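Local coordinates for protein amine Dehydrogenase (Pseudomonas putida, PDB 1JMX) that probably serves as the beta-propeller subunit of a quinohemoprotein amine dehydrogenase, which oxidises primary amines and passes the electrons on through heme c, at residues N21-V33 against E327-M339. Residues are numbered along the deposited sequence; the frame is centred on the assembly and turned at random.
Sequences NNLHVVDVASDTV and EKVKNIKLPGGDM
Residues 327-339 run past the hairpin of strands 22-27 and 32-38 without a single hydrogen bond between the two segments; the CA atoms of Val33 and Leu334 come to 7.4 Å, those of Asn22 and Gly336 to 7.8 Å. Side chains packing on each other and on backbone carbonyls make the junction. Ile332 carries its middle: with CG1 anti to the carbonyl carbon (chi1 -63°), its CD1 meets Val26 CG1 tip to tip at 3.9 Å, while CG1 lies 3.4 Å from Asp31 O. Val33 CG2 touches Ile332 CG2 and, at 4.2 Å, Leu334 CD2. Farther along, Pro335 places CD over one face of the His24 ring, a CH-pi contact 4.2 Å from the centroid and displaced toward the rim. Lys330, bent at chi3 (-68°), passes obliquely over Asp31, its NZ 3.5 Å from Asp31 O without a hydrogen bond. The Asp31 carboxylate instead forms a salt bridge with Lys308 through OD2 and a hydrogen bond with Tyr310 OH through OD1; Lys308, with the Lys330 ammonium 4.9 Å from OD2, would probably favour the ionised acid. The turn itself is shaped by an Asx motif, Asp27 OD1 accepting from Ser30 N and OG, and by a G1 bulge at Asp31 and Thr32. In this way the outer strand 327-333 packs against the sheet joining strands 12-18, 22-27 and 32-38 to C-terminal strand 345-348, characteristic of neighbouring blades in a beta-propeller closed by its two chain ends.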
loop_
_atom_site.group_PDB
_atom_site.type_symbol
_atom_site.label_atom_id
_atom_site.label_comp_id
_atom_site.label_asym_id
_atom_site.label_seq_id
_atom_site.Cartn_x
_atom_site.Cartn_y
_atom_site.Cartn_z
ATOM N N ASN B 21 13.015 -18.352 -14.895
ATOM C CA ASN B 21 13.882 -17.588 -15.785
ATOM C C ASN B 21 13.932 -18.286 -17.127
ATOM O O ASN B 21 14.999 -18.542 -17.658
ATOM C CB ASN B 21 15.291 -17.392 -15.220
ATOM C CG ASN B 21 15.921 -16.102 -15.698
ATOM O OD1 ASN B 21 15.234 -15.238 -16.238
ATOM N ND2 ASN B 21 17.220 -15.956 -15.492
ATOM N N ASN B 22 12.759 -18.592 -17.670
ATOM C CA ASN B 22 12.667 -19.288 -18.948
ATOM C C ASN B 22 12.207 -18.385 -20.077
ATOM O O ASN B 22 11.522 -17.384 -19.866
ATOM C CB ASN B 22 11.648 -20.441 -18.903
ATOM C CG ASN B 22 11.737 -21.281 -17.652
ATOM O OD1 ASN B 22 12.825 -21.614 -17.179
ATOM N ND2 ASN B 22 10.570 -21.657 -17.117
ATOM N N LEU B 23 12.563 -18.793 -21.283
ATOM C CA LEU B 23 12.145 -18.124 -22.499
ATOM C C LEU B 23 11.625 -19.321 -23.266
ATOM O O LEU B 23 12.354 -20.281 -23.499
ATOM C CB LEU B 23 13.321 -17.478 -23.236
ATOM C CG LEU B 23 12.992 -16.713 -24.526
ATOM C CD1 LEU B 23 14.106 -15.732 -24.837
ATOM C CD2 LEU B 23 12.785 -17.667 -25.706
ATOM N N HIS B 24 10.339 -19.304 -23.579
ATOM C CA HIS B 24 9.725 -20.402 -24.299
ATOM C C HIS B 24 9.388 -20.015 -25.713
ATOM O O HIS B 24 9.029 -18.873 -25.987
ATOM C CB HIS B 24 8.448 -20.840 -23.593
ATOM C CG HIS B 24 8.658 -21.231 -22.168
ATOM N ND1 HIS B 24 8.248 -20.448 -21.114
ATOM C CD2 HIS B 24 9.253 -22.317 -21.623
ATOM C CE1 HIS B 24 8.580 -21.036 -19.979
ATOM N NE2 HIS B 24 9.193 -22.170 -20.261
ATOM N N VAL B 25 9.534 -20.972 -26.616
ATOM C CA VAL B 25 9.201 -20.756 -28.011
ATOM C C VAL B 25 7.909 -21.533 -28.236
ATOM O O VAL B 25 7.831 -22.730 -27.956
ATOM C CB VAL B 25 10.301 -21.275 -28.962
ATOM C CG1 VAL B 25 9.920 -20.983 -30.402
ATOM C CG2 VAL B 25 11.629 -20.620 -28.636
ATOM N N VAL B 26 6.879 -20.821 -28.667
ATOM C CA VAL B 26 5.587 -21.423 -28.924
ATOM C C VAL B 26 5.389 -21.570 -30.422
ATOM O O VAL B 26 5.572 -20.623 -31.181
ATOM C CB VAL B 26 4.430 -20.569 -28.326
ATOM C CG1 VAL B 26 3.069 -21.087 -28.802
ATOM C CG2 VAL B 26 4.491 -20.605 -26.800
ATOM N N ASP B 27 5.111 -22.792 -30.850
ATOM C CA ASP B 27 4.853 -23.040 -32.246
ATOM C C ASP B 27 3.397 -22.615 -32.436
ATOM O O ASP B 27 2.479 -23.265 -31.937
ATOM C CB ASP B 27 5.044 -24.517 -32.561
ATOM C CG ASP B 27 4.779 -24.830 -34.008
ATOM O OD1 ASP B 27 3.755 -25.478 -34.307
ATOM O OD2 ASP B 27 5.582 -24.400 -34.849
ATOM N N VAL B 28 3.202 -21.490 -33.111
ATOM C CA VAL B 28 1.871 -20.943 -33.344
ATOM C C VAL B 28 0.913 -21.853 -34.121
ATOM O O VAL B 28 -0.294 -21.807 -33.896
ATOM C CB VAL B 28 1.966 -19.559 -34.021
ATOM C CG1 VAL B 28 0.584 -19.020 -34.385
ATOM C CG2 VAL B 28 2.674 -18.588 -33.093
ATOM N N ALA B 29 1.440 -22.709 -34.990
ATOM C CA ALA B 29 0.587 -23.596 -35.784
ATOM C C ALA B 29 -0.155 -24.640 -34.947
ATOM O O ALA B 29 -1.370 -24.818 -35.084
ATOM C CB ALA B 29 1.414 -24.287 -36.881
ATOM N N SER B 30 0.584 -25.308 -34.070
ATOM C CA SER B 30 0.031 -26.352 -33.220
ATOM C C SER B 30 -0.349 -25.887 -31.815
ATOM O O SER B 30 -0.889 -26.660 -31.030
ATOM C CB SER B 30 1.035 -27.497 -33.121
ATOM O OG SER B 30 2.280 -27.033 -32.632
ATOM N N ASP B 31 -0.045 -24.633 -31.501
ATOM C CA ASP B 31 -0.338 -24.074 -30.188
ATOM C C ASP B 31 0.283 -24.900 -29.080
ATOM O O ASP B 31 -0.354 -25.187 -28.068
ATOM C CB ASP B 31 -1.843 -23.948 -29.976
ATOM C CG ASP B 31 -2.415 -22.738 -30.658
ATOM O OD1 ASP B 31 -1.718 -21.705 -30.685
ATOM O OD2 ASP B 31 -3.553 -22.815 -31.168
ATOM N N THR B 32 1.524 -25.316 -29.303
ATOM C CA THR B 32 2.246 -26.113 -28.325
ATOM C C THR B 32 3.644 -25.527 -28.130
ATOM O O THR B 32 4.139 -24.796 -28.987
ATOM C CB THR B 32 2.354 -27.610 -28.762
ATOM O OG1 THR B 32 3.283 -27.745 -29.848
ATOM C CG2 THR B 32 0.991 -28.154 -29.198
ATOM N N VAL B 33 4.254 -25.815 -26.984
ATOM C CA VAL B 33 5.595 -25.333 -26.686
ATOM C C VAL B 33 6.611 -26.069 -27.564
ATOM O O VAL B 33 6.738 -27.295 -27.506
ATOM C CB VAL B 33 5.947 -25.530 -25.192
ATOM C CG1 VAL B 33 7.368 -25.042 -24.910
ATOM C CG2 VAL B 33 4.944 -24.780 -24.327
ATOM N N GLU B 327 -14.156 -16.022 -28.502
ATOM C CA GLU B 327 -14.225 -17.111 -27.551
ATOM C C GLU B 327 -12.944 -17.905 -27.451
ATOM O O GLU B 327 -12.281 -18.171 -28.451
ATOM C CB GLU B 327 -15.393 -18.028 -27.865
ATOM C CG GLU B 327 -16.739 -17.379 -27.543
ATOM C CD GLU B 327 -17.911 -18.323 -27.700
ATOM O OE1 GLU B 327 -19.060 -17.889 -27.442
ATOM O OE2 GLU B 327 -17.676 -19.496 -28.075
ATOM N N LYS B 328 -12.614 -18.286 -26.222
ATOM C CA LYS B 328 -11.410 -19.037 -25.949
ATOM C C LYS B 328 -11.457 -20.414 -26.583
ATOM O O LYS B 328 -12.343 -21.215 -26.291
ATOM C CB LYS B 328 -11.187 -19.167 -24.446
ATOM C CG LYS B 328 -9.763 -19.562 -24.085
ATOM C CD LYS B 328 -9.634 -19.945 -22.636
ATOM C CE LYS B 328 -10.381 -21.228 -22.368
ATOM N NZ LYS B 328 -10.237 -21.651 -20.953
ATOM N N VAL B 329 -10.513 -20.647 -27.489
ATOM C CA VAL B 329 -10.364 -21.913 -28.199
ATOM C C VAL B 329 -9.589 -22.895 -27.328
ATOM O O VAL B 329 -9.962 -24.066 -27.229
ATOM C CB VAL B 329 -9.629 -21.714 -29.559
ATOM C CG1 VAL B 329 -9.391 -23.056 -30.243
ATOM C CG2 VAL B 329 -10.443 -20.794 -30.468
ATOM N N LYS B 330 -8.505 -22.430 -26.706
ATOM C CA LYS B 330 -7.716 -23.296 -25.834
ATOM C C LYS B 330 -6.740 -22.534 -24.960
ATOM O O LYS B 330 -6.717 -21.310 -24.976
ATOM C CB LYS B 330 -6.978 -24.380 -26.634
ATOM C CG LYS B 330 -6.029 -23.870 -27.692
ATOM C CD LYS B 330 -5.368 -25.025 -28.436
ATOM C CE LYS B 330 -4.420 -25.806 -27.523
ATOM N NZ LYS B 330 -3.508 -26.739 -28.280
ATOM N N ASN B 331 -5.982 -23.272 -24.157
ATOM C CA ASN B 331 -4.989 -22.693 -23.267
ATOM C C ASN B 331 -3.684 -23.431 -23.432
ATOM O O ASN B 331 -3.662 -24.663 -23.491
ATOM C CB ASN B 331 -5.406 -22.816 -21.795
ATOM C CG ASN B 331 -6.562 -21.927 -21.447
ATOM O OD1 ASN B 331 -7.709 -22.370 -21.410
ATOM N ND2 ASN B 331 -6.273 -20.654 -21.200
ATOM N N ILE B 332 -2.602 -22.666 -23.512
ATOM C CA ILE B 332 -1.266 -23.228 -23.622
ATOM C C ILE B 332 -0.686 -23.087 -22.221
ATOM O O ILE B 332 -0.557 -21.976 -21.707
ATOM C CB ILE B 332 -0.393 -22.432 -24.631
ATOM C CG1 ILE B 332 -1.001 -22.512 -26.036
ATOM C CG2 ILE B 332 1.047 -22.963 -24.634
ATOM C CD1 ILE B 332 -0.317 -21.628 -27.042
ATOM N N LYS B 333 -0.426 -24.216 -21.574
ATOM C CA LYS B 333 0.147 -24.206 -20.234
ATOM C C LYS B 333 1.669 -24.184 -20.369
ATOM O O LYS B 333 2.253 -25.075 -20.984
ATOM C CB LYS B 333 -0.319 -25.439 -19.448
ATOM C CG LYS B 333 0.303 -25.618 -18.056
ATOM C CD LYS B 333 -0.110 -24.528 -17.078
ATOM C CE LYS B 333 -1.625 -24.512 -16.829
ATOM N NZ LYS B 333 -2.034 -23.441 -15.858
ATOM N N LEU B 334 2.293 -23.130 -19.853
ATOM C CA LEU B 334 3.745 -22.981 -19.913
ATOM C C LEU B 334 4.454 -23.609 -18.718
ATOM O O LEU B 334 3.955 -23.567 -17.591
ATOM C CB LEU B 334 4.120 -21.505 -19.944
ATOM C CG LEU B 334 3.617 -20.628 -21.076
ATOM C CD1 LEU B 334 4.009 -19.194 -20.787
ATOM C CD2 LEU B 334 4.206 -21.109 -22.382
ATOM N N PRO B 335 5.623 -24.224 -18.952
ATOM C CA PRO B 335 6.368 -24.832 -17.847
ATOM C C PRO B 335 6.837 -23.711 -16.902
ATOM O O PRO B 335 7.178 -22.617 -17.356
ATOM C CB PRO B 335 7.559 -25.484 -18.560
ATOM C CG PRO B 335 6.996 -25.851 -19.884
ATOM C CD PRO B 335 6.193 -24.620 -20.251
ATOM N N GLY B 336 6.826 -23.975 -15.597
ATOM C CA GLY B 336 7.262 -22.976 -14.637
ATOM C C GLY B 336 6.155 -22.177 -13.973
ATOM O O GLY B 336 5.109 -22.721 -13.637
ATOM N N GLY B 337 6.375 -20.879 -13.799
ATOM C CA GLY B 337 5.379 -20.052 -13.147
ATOM C C GLY B 337 4.853 -18.836 -13.892
ATOM O O GLY B 337 4.657 -18.856 -15.105
ATOM N N ASP B 338 4.621 -17.771 -13.138
ATOM C CA ASP B 338 4.080 -16.529 -13.663
ATOM C C ASP B 338 4.846 -15.820 -14.776
ATOM O O ASP B 338 6.066 -15.685 -14.714
ATOM C CB ASP B 338 3.876 -15.547 -12.512
ATOM C CG ASP B 338 2.811 -16.000 -11.530
ATOM O OD1 ASP B 338 2.535 -17.209 -11.404
ATOM O OD2 ASP B 338 2.248 -15.119 -10.871
ATOM N N MET B 339 4.101 -15.336 -15.771
ATOM C CA MET B 339 4.651 -14.585 -16.891
ATOM C C MET B 339 4.871 -13.143 -16.447
ATOM O O MET B 339 5.664 -12.412 -17.038
ATOM C CB MET B 339 3.682 -14.591 -18.079
ATOM C CG MET B 339 3.723 -15.845 -18.926
ATOM S SD MET B 339 2.741 -15.691 -20.424
ATOM C CE MET B 339 1.197 -16.458 -19.918
#